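PDB 2RA5: putative transcriptional regulator from Streptomyces coelicolor A3, which probably acts as a GntR-family DNA-binding transcription factor, its UTRA domain holding a molecule of meso-tartaric acid in the crystal. Local coordinates for residues V133-R138 with Y149-P155; P156-D160 with L174-I180; T181-Q187 with E214-D220; S188-A194 with G207-M213. All coordinates share one frame; numbering follows the deposited sequence. Where two conformers were deposited one is given.

Contact 1: residues V133-R138 with Y149-P155; sequences VHRIER and YLCNYLP. With SRT (S,R meso-tartaric acid), chain B.
The beta hairpin of strands 132-142 and 145-154 in the UTRA domain joins His134, Ile136 and Arg138 to Leu154, Asn152 and Leu150 as antiparallel hydrogen-bonded pairs. Two backbone bonds close each pair; the straightest runs from Leu150 N to Arg138 O, 2.8 Å with 175° at the hydrogen. Between them lie the non-hydrogen-bonded pairs Arg135-Tyr153 and Glu137-Cys151, whose side chains occupy the other face of the sheet.

On that second face Arg135 runs alongside Tyr153, both pointing the same way. With CG trans to the backbone N (chi1 -177°), its aliphatic chain follows the ring and brings CD to 3.4 Å from Tyr153 CE2. The Arg135 guanidinium then reaches along its own strand, where NE donates to the anti lone pair of Glu137 OE1 at 2.7 Å in a salt bridge. Tyr149 OH donates to Glu137 OE2, modelled at a very short 2.5 Å, so the exact length is doubtful. Ring and carboxylate planes stand 85° apart. Partners on both oxygens restrict rotation of the carboxylate, and Arg135 would be expected to favour its ionised form.

On the face of His134 and Ile136, Arg138 bends at chi2 and chi3. Leu150 CD1 covers one face of its guanidinium near the rim, 3.8 Å from Arg138 NH2. The edge turns to the tartrate: Arg138 NH2 gives O1 a weak bond of 3.3 Å, and the hydrogen bond from Arg138 NH1 to O2 is modelled very short, at 2.4 Å, so its length is doubtful. Leu171 and Arg215 also bind this ligand. The arrangement is that of an antiparallel hairpin that contributes Arg138 to the ligand pocket of a UTRA domain.

Contact 2: residues P156-D160 with L174-I180; sequences PGLVD and LMRAAGI
Val159 turns its CG2 methyl into the end of helix 171-177, overlapping Ala178, the selenomethionine Met175 and Ile180. The closest of these side-chain approaches is CG2 to Ala178 CB, at 4.0 Å. The same methyl stands 4.2 Å from Met175 CG, where the selenomethionine chain leaves the helix. With CG1 trans to the backbone N (chi1 -175°), CG2 falls beside that nitrogen, and both branches come within van der Waals range of Ala178. Leu158 adds a second point of contact: its CD2 meets Ile180 CD1 at 3.8 Å, the two side chains crossing at about a right angle.

The surface that receives them is shaped by a Schellman motif. Gly179, with positive phi, is the C-prime residue; Ile180 N returns to Met175 O at 3.0 Å, and Gly179 N bonds to Arg176 O. This reversal brings Ile180 back beside the last helical turn; it and Ala178 both direct CB at the 156-160 loop. Val225 of strand 224-232 touches Leu158 and Ile180 alike.

No hydrogen bond crosses between the segments. The loop is therefore held against the helix end by methyl and methylene contacts, an association set by the fit of apolar groups rather than by directional bonds.

Contact 3: residues T181-Q187 with E214-D220; sequences TLHSARQ and ERTTFDD. With SRT (S,R meso-tartaric acid), chain B.
Backbone bonding pairs Ser184 with Phe218 and Arg186 with Thr216, in antiparallel sense. Phe218 N reaches Ser184 O at 2.9 Å, whereas the return path is shared: His183 N bonds to Phe218 O at 2.9 Å, nearly straight at 172°, and Ser184 N makes a weak bond of 3.4 Å to the same oxygen. Two residues facing one define a classic beta bulge.

Side-chain and water bonds take over beyond it. Thr181 holds OG1 between its own N and carbonyl carbon (chi1 48°), where it accepts Asp220 N at 3.2 Å. A water links Ser184 OG, 2.9 Å away, to Asp219 O, to which it donates.

Van der Waals contacts are fewer. Leu182 CD2 touches Thr217 CG2 at 3.9 Å, and the Phe218 ring turns its edge to the backbone of Ser184-Arg186. Gln187 and Arg215 run side by side and meet through their methylenes, CG to CG at 4.0 Å, with amide and guanidinium planes 74° apart.

The ligand is held by a hydrogen bond from Arg215, bent at chi3, whose NH1 donates to tartrate O1 at 2.9 Å; the oxygen lies at the guanidinium edge.

Thr217 OG1 bonds to Tyr172 of helix 171-177, against which Leu182 also packs, and to Glu226. Strand 224-232 continues the sheet beside strand 209-218. Beyond strand 184-193 a strand of the second subunit extends it, with Arg186 salt-bridged to Glu240 of that subunit.

Contact 4: residues S188-A194 with G207-M213; sequences SIGARAA and GAPLLTM
Thr212 sets chi1 at 70°, which swings CG2 to the side remote from its carbonyl carbon and lays that methyl over one face of the Arg192 guanidinium, toward the rim. The two side chains meet at about a right angle, and Thr212 CG2 also lies 3.9 Å from Arg192 CB. Leu211, on the other face, has CG trans to its N (chi1 -166°) and folds CD1 back to 3.6 Å from Gly190 O. Beside it, Ile189 CG1 packs on CB of the selenomethionine Met213 at 3.9 Å.

Short strand axes at 153° and paired backbone bonds establish the antiparallel ladder. Gly190 and Thr212 exchange two bonds, as do Arg192 and Leu210, where Leu210 N to Arg192 O is 2.7 Å. At the end of the ladder where the connection through helix 196-202 begins, Ala194 N reaches Ala208 O at 3.2 Å. Gly207 N then bonds to Ala194 O at 2.6 Å. Ala194 CB presses on Leu210 CG at 3.5 Å, next to helix 196-202.

Arg192 NH2 is salt-bridged to Glu198 of that helix. On the opposite face, Ala191 packs on Ala191 of the second subunit and Leu211 on its Gly190. The chemistry thus differs by face: a mixed one, where the Arg192-Glu198 salt bridge lies beside the apolar packing of Leu210 and Ala194 against helix 196-202, and an apolar one of Ile189, Ala191 and Leu211, shared between Phe239 of the same chain and the second subunit.

In the fold
Reading from the N terminus, contact 1 closes the hairpin of strands 132-142 and 145-154. The chain then leaves that hairpin, and contact 2 closes the loop through helix 165-168 and helix 171-177; Leu154 CD1 meets Met175 SE at 4.0 Å, tying the two together. Residues 181-187 open contact 3, whose wide loop encloses the whole of contact 4. These two share strands 184-193 and 209-218 and meet through Glu214 and Ser188. No contacts cross. Contacts 1 and 3 lie on the same sheet, separated by strand 224-232, and both reach the tartrate; contacts 3 and 4 carry the sheet's edge to the second subunit.

Contact 1: residues V133-R138 with Y149-P155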
# COMPACT_ATOMS: atom_id res chain seq x y z
N VAL A 133 -26.83 8.18 2.25
CA VAL A 133 -25.54 8.34 2.89
C VAL A 133 -24.98 9.68 2.46
O VAL A 133 -25.45 10.29 1.50
CB VAL A 133 -24.58 7.18 2.54
CG1 VAL A 133 -25.14 5.84 3.08
CG2 VAL A 133 -24.38 7.10 1.05
N HIS A 134 -23.99 10.16 3.21
CA HIS A 134 -23.32 11.39 2.86
C HIS A 134 -22.20 11.10 1.89
O HIS A 134 -21.40 10.21 2.12
CB HIS A 134 -22.75 12.04 4.11
CG HIS A 134 -23.80 12.51 5.09
ND1 HIS A 134 -24.41 13.74 4.98
CD2 HIS A 134 -24.32 11.91 6.17
CE1 HIS A 134 -25.28 13.88 5.97
NE2 HIS A 134 -25.25 12.80 6.71
N ARG A 135 -22.14 11.85 0.79
CA ARG A 135 -20.97 11.78 -0.09
C ARG A 135 -20.12 13.06 -0.07
O ARG A 135 -20.56 14.15 -0.47
CB ARG A 135 -21.35 11.41 -1.53
CG ARG A 135 -20.12 11.28 -2.45
CD ARG A 135 -20.43 10.70 -3.81
NE ARG A 135 -20.28 11.70 -4.86
CZ ARG A 135 -21.27 12.13 -5.64
NH1 ARG A 135 -21.03 13.04 -6.57
NH2 ARG A 135 -22.49 11.64 -5.49
N ILE A 136 -18.88 12.91 0.37
CA ILE A 136 -17.90 13.99 0.34
C ILE A 136 -16.80 13.71 -0.68
O ILE A 136 -16.34 12.58 -0.85
CB ILE A 136 -17.27 14.23 1.74
CG1 ILE A 136 -18.36 14.64 2.73
CG2 ILE A 136 -16.23 15.32 1.66
CD1 ILE A 136 -17.88 14.67 4.15
N GLU A 137 -16.40 14.75 -1.39
CA GLU A 137 -15.25 14.66 -2.27
C GLU A 137 -14.25 15.79 -1.99
O GLU A 137 -14.62 16.96 -1.93
CB GLU A 137 -15.71 14.64 -3.73
CG GLU A 137 -16.57 13.44 -4.05
CD GLU A 137 -16.89 13.32 -5.53
OE1 GLU A 137 -17.92 12.68 -5.86
OE2 GLU A 137 -16.13 13.86 -6.35
N ARG A 138 -12.98 15.43 -1.79
CA ARG A 138 -11.91 16.40 -1.55
C ARG A 138 -10.74 16.22 -2.51
O ARG A 138 -10.36 15.09 -2.86
CB ARG A 138 -11.34 16.32 -0.13
CG ARG A 138 -12.28 16.60 1.00
CD ARG A 138 -12.36 15.35 1.87
NE ARG A 138 -11.52 15.39 3.06
CZ ARG A 138 -11.15 14.30 3.73
NH1 ARG A 138 -10.38 14.41 4.81
NH2 ARG A 138 -11.54 13.11 3.32
N TYR A 149 -7.18 12.45 -4.83
CA TYR A 149 -8.63 12.66 -4.90
C TYR A 149 -9.38 11.75 -3.92
O TYR A 149 -9.37 10.52 -4.05
CB TYR A 149 -9.14 12.44 -6.33
CG TYR A 149 -10.45 13.12 -6.53
CD1 TYR A 149 -10.54 14.50 -6.44
CD2 TYR A 149 -11.61 12.40 -6.78
CE1 TYR A 149 -11.74 15.14 -6.61
CE2 TYR A 149 -12.82 13.04 -6.95
CZ TYR A 149 -12.88 14.41 -6.86
OH TYR A 149 -14.06 15.09 -7.02
N LEU A 150 -10.03 12.35 -2.92
CA LEU A 150 -10.64 11.60 -1.82
C LEU A 150 -12.17 11.61 -1.83
O LEU A 150 -12.78 12.64 -1.52
CB LEU A 150 -10.16 12.17 -0.48
CG LEU A 150 -8.66 12.43 -0.25
CD1 LEU A 150 -8.40 12.83 1.19
CD2 LEU A 150 -7.83 11.22 -0.65
N CYS A 151 -12.80 10.48 -2.15
CA CYS A 151 -14.26 10.33 -2.01
C CYS A 151 -14.62 9.56 -0.74
O CYS A 151 -14.17 8.43 -0.55
CB CYS A 151 -14.89 9.60 -3.21
SG CYS A 151 -14.37 10.17 -4.84
N ASN A 152 -15.43 10.16 0.13
CA ASN A 152 -15.90 9.45 1.32
C ASN A 152 -17.42 9.36 1.49
O ASN A 152 -18.17 10.24 1.07
CB ASN A 152 -15.24 10.01 2.60
CG ASN A 152 -13.72 9.94 2.55
OD1 ASN A 152 -13.10 8.99 3.05
ND2 ASN A 152 -13.11 10.91 1.92
N TYR A 153 -17.86 8.28 2.12
CA TYR A 153 -19.27 8.07 2.38
C TYR A 153 -19.48 7.82 3.84
O TYR A 153 -18.81 6.99 4.44
CB TYR A 153 -19.78 6.88 1.59
CG TYR A 153 -19.61 7.07 0.10
CD1 TYR A 153 -18.43 6.66 -0.54
CD2 TYR A 153 -20.61 7.64 -0.67
CE1 TYR A 153 -18.27 6.82 -1.90
CE2 TYR A 153 -20.46 7.81 -2.03
CZ TYR A 153 -19.28 7.40 -2.65
OH TYR A 153 -19.11 7.56 -4.00
N LEU A 154 -20.41 8.56 4.44
CA LEU A 154 -20.75 8.35 5.83
C LEU A 154 -22.23 7.98 5.97
O LEU A 154 -23.07 8.45 5.22
CB LEU A 154 -20.46 9.58 6.70
CG LEU A 154 -19.23 10.48 6.58
CD1 LEU A 154 -18.67 10.71 7.98
CD2 LEU A 154 -18.21 9.90 5.68
N PRO A 155 -22.53 7.10 6.94
CA PRO A 155 -23.92 6.80 7.24
C PRO A 155 -24.59 8.01 7.90
O PRO A 155 -23.91 8.88 8.43
CB PRO A 155 -23.82 5.62 8.22
CG PRO A 155 -22.48 5.72 8.84
CD PRO A 155 -21.58 6.43 7.85
O1 SRT B . -9.97 10.67 4.91
O11 SRT B . -7.88 10.17 4.34
C1 SRT B . -8.73 10.91 4.92
C2 SRT B . -8.24 12.16 5.64
O2 SRT B . -9.34 12.82 6.28
C3 SRT B . -7.08 11.86 6.61
O3 SRT B . -6.29 13.03 6.89
C4 SRT B . -7.59 11.34 7.92
O4 SRT B . -7.82 12.14 8.88
O41 SRT B . -7.75 10.10 7.96

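Contact 2: residues P156-D160 with L174-I180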
# COMPACT_ATOMS: atom_id res chain seq x y z
N PRO A 156 -25.93 8.05 7.86
CA PRO A 156 -26.69 9.19 8.39
C PRO A 156 -26.48 9.46 9.88
O PRO A 156 -26.31 8.53 10.66
CB PRO A 156 -28.15 8.78 8.16
CG PRO A 156 -28.12 7.65 7.15
CD PRO A 156 -26.80 6.99 7.32
N GLY A 157 -26.52 10.74 10.25
CA GLY A 157 -26.59 11.14 11.65
C GLY A 157 -25.39 10.75 12.48
O GLY A 157 -25.52 10.15 13.55
N LEU A 158 -24.21 11.08 11.98
CA LEU A 158 -22.97 10.80 12.67
C LEU A 158 -22.31 12.12 13.00
O LEU A 158 -21.98 12.40 14.15
CB LEU A 158 -22.04 9.98 11.76
CG LEU A 158 -22.12 8.45 11.79
CD1 LEU A 158 -20.91 7.85 11.07
CD2 LEU A 158 -22.19 7.94 13.21
N VAL A 159 -22.16 12.95 11.97
CA VAL A 159 -21.41 14.19 12.08
C VAL A 159 -22.07 15.31 11.27
O VAL A 159 -22.87 15.05 10.37
CB VAL A 159 -19.96 14.00 11.56
CG1 VAL A 159 -19.13 15.25 11.77
CG2 VAL A 159 -19.31 12.81 12.24
N ASP A 160 -21.73 16.55 11.62
CA ASP A 160 -22.08 17.71 10.82
C ASP A 160 -20.93 17.93 9.85
O ASP A 160 -19.79 18.16 10.26
CB ASP A 160 -22.26 18.95 11.70
CG ASP A 160 -23.16 18.68 12.90
OD1 ASP A 160 -22.70 18.00 13.85
OD2 ASP A 160 -24.31 19.17 12.90
N LEU A 174 -12.36 15.40 12.76
CA LEU A 174 -13.74 15.88 12.84
C LEU A 174 -14.66 14.84 13.46
O LEU A 174 -15.48 15.16 14.32
CB LEU A 174 -14.26 16.27 11.46
CG LEU A 174 -14.10 17.74 11.09
CD1 LEU A 174 -14.55 18.01 9.66
CD2 LEU A 174 -14.89 18.59 12.07
N MSE A 175 -14.52 13.60 13.03
CA MSE A 175 -15.40 12.53 13.51
C MSE A 175 -15.20 12.27 14.99
O MSE A 175 -16.16 12.08 15.74
CB MSE A 175 -15.20 11.24 12.71
CG MSE A 175 -15.52 11.38 11.22
SE MSE A 175 -15.47 9.69 10.25
CE MSE A 175 -13.79 8.99 10.92
N ARG A 176 -13.94 12.24 15.41
CA ARG A 176 -13.64 12.07 16.83
C ARG A 176 -14.22 13.25 17.59
O ARG A 176 -14.79 13.09 18.67
CB ARG A 176 -12.13 11.94 17.05
CG ARG A 176 -11.63 10.50 16.97
CD ARG A 176 -10.15 10.36 17.31
NE ARG A 176 -9.27 10.89 16.27
CZ ARG A 176 -8.47 10.14 15.51
NH1 ARG A 176 -8.43 8.82 15.68
NH2 ARG A 176 -7.70 10.71 14.58
N ALA A 177 -14.09 14.43 16.99
CA ALA A 177 -14.62 15.66 17.56
C ALA A 177 -16.12 15.56 17.84
O ALA A 177 -16.62 16.14 18.80
CB ALA A 177 -14.32 16.84 16.65
N ALA A 178 -16.84 14.84 17.00
CA ALA A 178 -18.27 14.63 17.21
C ALA A 178 -18.50 13.43 18.13
O ALA A 178 -19.63 12.99 18.31
CB ALA A 178 -18.99 14.45 15.89
N GLY A 179 -17.42 12.90 18.70
CA GLY A 179 -17.55 11.82 19.67
C GLY A 179 -17.72 10.43 19.08
O GLY A 179 -18.20 9.53 19.77
N ILE A 180 -17.35 10.26 17.82
CA ILE A 180 -17.25 8.93 17.24
C ILE A 180 -15.94 8.31 17.72
O ILE A 180 -14.91 8.97 17.79
CB ILE A 180 -17.22 8.95 15.70
CG1 ILE A 180 -18.18 10.00 15.14
CG2 ILE A 180 -17.52 7.57 15.15
CD1 ILE A 180 -19.60 9.67 15.32

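Contact 3: residues T181-Q187 with E214-D220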
# COMPACT_ATOMS: atom_id res chain seq x y z
N THR A 181 -16.00 7.03 18.07
CA THR A 181 -14.81 6.27 18.41
C THR A 181 -14.38 5.52 17.16
O THR A 181 -15.17 4.85 16.52
CB THR A 181 -15.09 5.30 19.55
OG1 THR A 181 -16.31 4.57 19.28
CG2 THR A 181 -15.23 6.08 20.86
N LEU A 182 -13.11 5.67 16.80
CA LEU A 182 -12.56 4.97 15.66
C LEU A 182 -11.69 3.85 16.21
O LEU A 182 -10.71 4.10 16.89
CB LEU A 182 -11.76 5.94 14.79
CG LEU A 182 -12.60 7.17 14.42
CD1 LEU A 182 -11.82 8.22 13.69
CD2 LEU A 182 -13.79 6.74 13.59
N HIS A 183 -12.08 2.61 15.96
CA HIS A 183 -11.42 1.48 16.59
C HIS A 183 -10.57 0.65 15.60
O HIS A 183 -9.47 0.22 15.93
CB HIS A 183 -12.44 0.61 17.31
CG HIS A 183 -11.82 -0.44 18.17
ND1 HIS A 183 -11.79 -1.78 17.80
CD2 HIS A 183 -11.21 -0.38 19.37
CE1 HIS A 183 -11.19 -2.48 18.73
NE2 HIS A 183 -10.82 -1.65 19.71
N SER A 184 -11.09 0.43 14.39
CA SER A 184 -10.32 -0.26 13.37
C SER A 184 -10.69 0.22 11.98
O SER A 184 -11.58 1.05 11.79
CB SER A 184 -10.53 -1.78 13.47
OG SER A 184 -11.88 -2.15 13.27
N ALA A 185 -9.98 -0.32 11.01
CA ALA A 185 -10.21 -0.01 9.62
C ALA A 185 -9.75 -1.18 8.81
O ALA A 185 -8.81 -1.86 9.19
CB ALA A 185 -9.43 1.21 9.21
N ARG A 186 -10.39 -1.37 7.67
CA ARG A 186 -10.03 -2.39 6.73
C ARG A 186 -9.49 -1.66 5.50
O ARG A 186 -10.11 -0.70 5.04
CB ARG A 186 -11.27 -3.22 6.41
CG ARG A 186 -11.08 -4.29 5.38
CD ARG A 186 -10.17 -5.37 5.90
NE ARG A 186 -10.12 -6.43 4.91
CZ ARG A 186 -9.36 -6.39 3.83
NH1 ARG A 186 -9.40 -7.39 2.96
NH2 ARG A 186 -8.56 -5.35 3.64
N GLN A 187 -8.32 -2.06 4.99
CA GLN A 187 -7.71 -1.36 3.85
C GLN A 187 -7.21 -2.27 2.73
O GLN A 187 -6.64 -3.32 2.97
CB GLN A 187 -6.54 -0.49 4.29
CG GLN A 187 -6.87 0.63 5.22
CD GLN A 187 -5.84 1.73 5.15
OE1 GLN A 187 -4.99 1.73 4.25
NE2 GLN A 187 -5.89 2.67 6.09
N GLU A 214 -8.84 1.76 -0.87
CA GLU A 214 -10.19 1.69 -0.34
C GLU A 214 -10.10 1.37 1.13
O GLU A 214 -9.31 0.53 1.54
CB GLU A 214 -11.02 0.63 -1.06
CG GLU A 214 -11.57 1.05 -2.41
CD GLU A 214 -12.29 -0.10 -3.11
OE1 GLU A 214 -12.82 -0.99 -2.40
OE2 GLU A 214 -12.30 -0.13 -4.35
N ARG A 215 -10.90 2.06 1.94
CA ARG A 215 -10.85 1.86 3.37
C ARG A 215 -12.24 1.87 3.99
O ARG A 215 -13.09 2.69 3.62
CB ARG A 215 -9.97 2.96 3.98
CG ARG A 215 -9.99 3.07 5.49
CD ARG A 215 -9.36 4.37 5.93
NE ARG A 215 -10.09 5.57 5.48
CZ ARG A 215 -9.56 6.79 5.43
NH1 ARG A 215 -10.29 7.83 5.01
NH2 ARG A 215 -8.30 6.99 5.78
N THR A 216 -12.50 0.96 4.93
CA THR A 216 -13.69 1.10 5.77
C THR A 216 -13.30 1.26 7.22
O THR A 216 -12.55 0.46 7.75
CB THR A 216 -14.65 -0.11 5.70
OG1 THR A 216 -14.90 -0.48 4.35
CG2 THR A 216 -15.99 0.22 6.39
N THR A 217 -13.87 2.26 7.88
CA THR A 217 -13.55 2.50 9.28
C THR A 217 -14.72 2.18 10.21
O THR A 217 -15.84 2.61 9.98
CB THR A 217 -13.12 3.97 9.48
OG1 THR A 217 -12.10 4.30 8.54
CG2 THR A 217 -12.61 4.19 10.91
N PHE A 218 -14.43 1.44 11.28
CA PHE A 218 -15.43 1.04 12.26
C PHE A 218 -15.23 1.67 13.63
O PHE A 218 -14.10 2.01 14.01
CB PHE A 218 -15.45 -0.47 12.39
CG PHE A 218 -15.50 -1.19 11.09
CD1 PHE A 218 -14.35 -1.31 10.31
CD2 PHE A 218 -16.70 -1.73 10.63
CE1 PHE A 218 -14.40 -1.97 9.08
CE2 PHE A 218 -16.75 -2.40 9.40
CZ PHE A 218 -15.61 -2.53 8.63
N ASP A 219 -16.31 1.79 14.39
CA ASP A 219 -16.22 2.28 15.77
C ASP A 219 -16.09 1.17 16.82
O ASP A 219 -15.90 -0.00 16.48
CB ASP A 219 -17.33 3.29 16.09
CG ASP A 219 -18.72 2.66 16.19
OD1 ASP A 219 -18.87 1.42 16.12
OD2 ASP A 219 -19.67 3.45 16.33
N ASP A 220 -16.16 1.55 18.10
CA ASP A 220 -16.14 0.62 19.24
C ASP A 220 -17.10 -0.58 19.14
O ASP A 220 -16.87 -1.66 19.68
CB ASP A 220 -16.53 1.37 20.50
CG ASP A 220 -15.40 2.15 21.08
OD1 ASP A 220 -14.32 2.21 20.43
OD2 ASP A 220 -15.59 2.71 22.18
O1 SRT B . -9.97 10.67 4.91
O11 SRT B . -7.88 10.17 4.34
C1 SRT B . -8.73 10.91 4.92
C2 SRT B . -8.24 12.16 5.64
O2 SRT B . -9.34 12.82 6.28
C3 SRT B . -7.08 11.86 6.61
O3 SRT B . -6.29 13.03 6.89
C4 SRT B . -7.59 11.34 7.92
O4 SRT B . -7.82 12.14 8.88
O41 SRT B . -7.75 10.10 7.96
O HOH W 1 -19.04 5.66 18.75
O HOH W 2 -13.99 -1.76 15.18

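Contact 4: residues S188-A194 with G207-M213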
# COMPACT_ATOMS: atom_id res chain seq x y z
N SER A 188 -7.40 -1.82 1.50
CA SER A 188 -6.81 -2.49 0.35
C SER A 188 -6.11 -1.45 -0.49
O SER A 188 -6.65 -0.38 -0.79
CB SER A 188 -7.88 -3.19 -0.48
OG SER A 188 -9.00 -2.35 -0.59
N ILE A 189 -4.88 -1.75 -0.87
CA ILE A 189 -4.16 -0.79 -1.68
C ILE A 189 -3.88 -1.41 -3.03
O ILE A 189 -3.48 -2.58 -3.10
CB ILE A 189 -2.90 -0.24 -0.95
CG1 ILE A 189 -3.36 0.52 0.30
CG2 ILE A 189 -2.12 0.67 -1.88
CD1 ILE A 189 -2.29 0.81 1.33
N GLY A 190 -4.15 -0.66 -4.08
CA GLY A 190 -3.99 -1.14 -5.45
C GLY A 190 -3.56 -0.06 -6.43
O GLY A 190 -3.20 1.06 -6.05
N ALA A 191 -3.59 -0.41 -7.71
CA ALA A 191 -3.19 0.52 -8.77
C ALA A 191 -4.09 0.34 -9.98
O ALA A 191 -4.47 -0.79 -10.31
CB ALA A 191 -1.72 0.30 -9.16
N ARG A 192 -4.41 1.45 -10.64
CA ARG A 192 -5.32 1.46 -11.79
C ARG A 192 -4.84 2.43 -12.87
O ARG A 192 -4.14 3.41 -12.57
CB ARG A 192 -6.73 1.90 -11.37
CG ARG A 192 -7.71 0.79 -11.11
CD ARG A 192 -9.13 1.28 -11.35
NE ARG A 192 -9.60 2.20 -10.31
CZ ARG A 192 -9.69 3.52 -10.45
NH1 ARG A 192 -10.13 4.26 -9.44
NH2 ARG A 192 -9.33 4.11 -11.59
N ALA A 193 -5.24 2.18 -14.11
CA ALA A 193 -5.19 3.22 -15.13
C ALA A 193 -6.36 4.17 -14.88
O ALA A 193 -7.49 3.74 -14.71
CB ALA A 193 -5.27 2.63 -16.52
N ALA A 194 -6.06 5.47 -14.85
CA ALA A 194 -7.06 6.49 -14.57
C ALA A 194 -7.97 6.71 -15.76
O ALA A 194 -7.50 6.81 -16.89
CB ALA A 194 -6.38 7.79 -14.21
N GLY A 207 -5.47 7.14 -18.53
CA GLY A 207 -4.69 5.92 -18.70
C GLY A 207 -3.43 5.88 -17.86
O GLY A 207 -2.84 4.82 -17.65
N ALA A 208 -3.01 7.05 -17.37
CA ALA A 208 -1.81 7.15 -16.55
C ALA A 208 -2.05 6.47 -15.22
O ALA A 208 -3.08 6.68 -14.58
CB ALA A 208 -1.42 8.62 -16.36
N PRO A 209 -1.09 5.64 -14.79
CA PRO A 209 -1.18 4.85 -13.57
C PRO A 209 -1.54 5.71 -12.35
O PRO A 209 -0.93 6.76 -12.14
CB PRO A 209 0.24 4.30 -13.42
CG PRO A 209 1.08 5.27 -14.19
CD PRO A 209 0.24 5.52 -15.39
N LEU A 210 -2.52 5.26 -11.57
CA LEU A 210 -2.84 5.93 -10.31
C LEU A 210 -2.71 4.95 -9.15
O LEU A 210 -2.93 3.74 -9.31
CB LEU A 210 -4.25 6.51 -10.33
CG LEU A 210 -4.60 7.73 -11.18
CD1 LEU A 210 -5.96 8.25 -10.74
CD2 LEU A 210 -3.56 8.84 -11.09
N LEU A 211 -2.37 5.48 -7.99
CA LEU A 211 -2.35 4.68 -6.78
C LEU A 211 -3.76 4.72 -6.22
O LEU A 211 -4.36 5.79 -6.11
CB LEU A 211 -1.33 5.23 -5.78
CG LEU A 211 -0.87 4.41 -4.57
CD1 LEU A 211 -0.41 3.01 -4.97
CD2 LEU A 211 0.24 5.15 -3.85
N THR A 212 -4.31 3.56 -5.90
CA THR A 212 -5.65 3.56 -5.34
C THR A 212 -5.68 2.96 -3.95
O THR A 212 -4.90 2.07 -3.61
CB THR A 212 -6.64 2.77 -6.22
OG1 THR A 212 -6.34 1.38 -6.15
CG2 THR A 212 -6.60 3.26 -7.67
N MSE A 213 -6.62 3.43 -3.15
CA MSE A 213 -6.89 2.76 -1.90
C MSE A 213 -8.37 2.84 -1.47
O MSE A 213 -9.08 3.82 -1.72
CB MSE A 213 -5.93 3.25 -0.84
CG MSE A 213 -6.44 4.30 0.07
SE MSE A 213 -6.62 3.57 1.86
CE MSE A 213 -6.71 5.26 2.84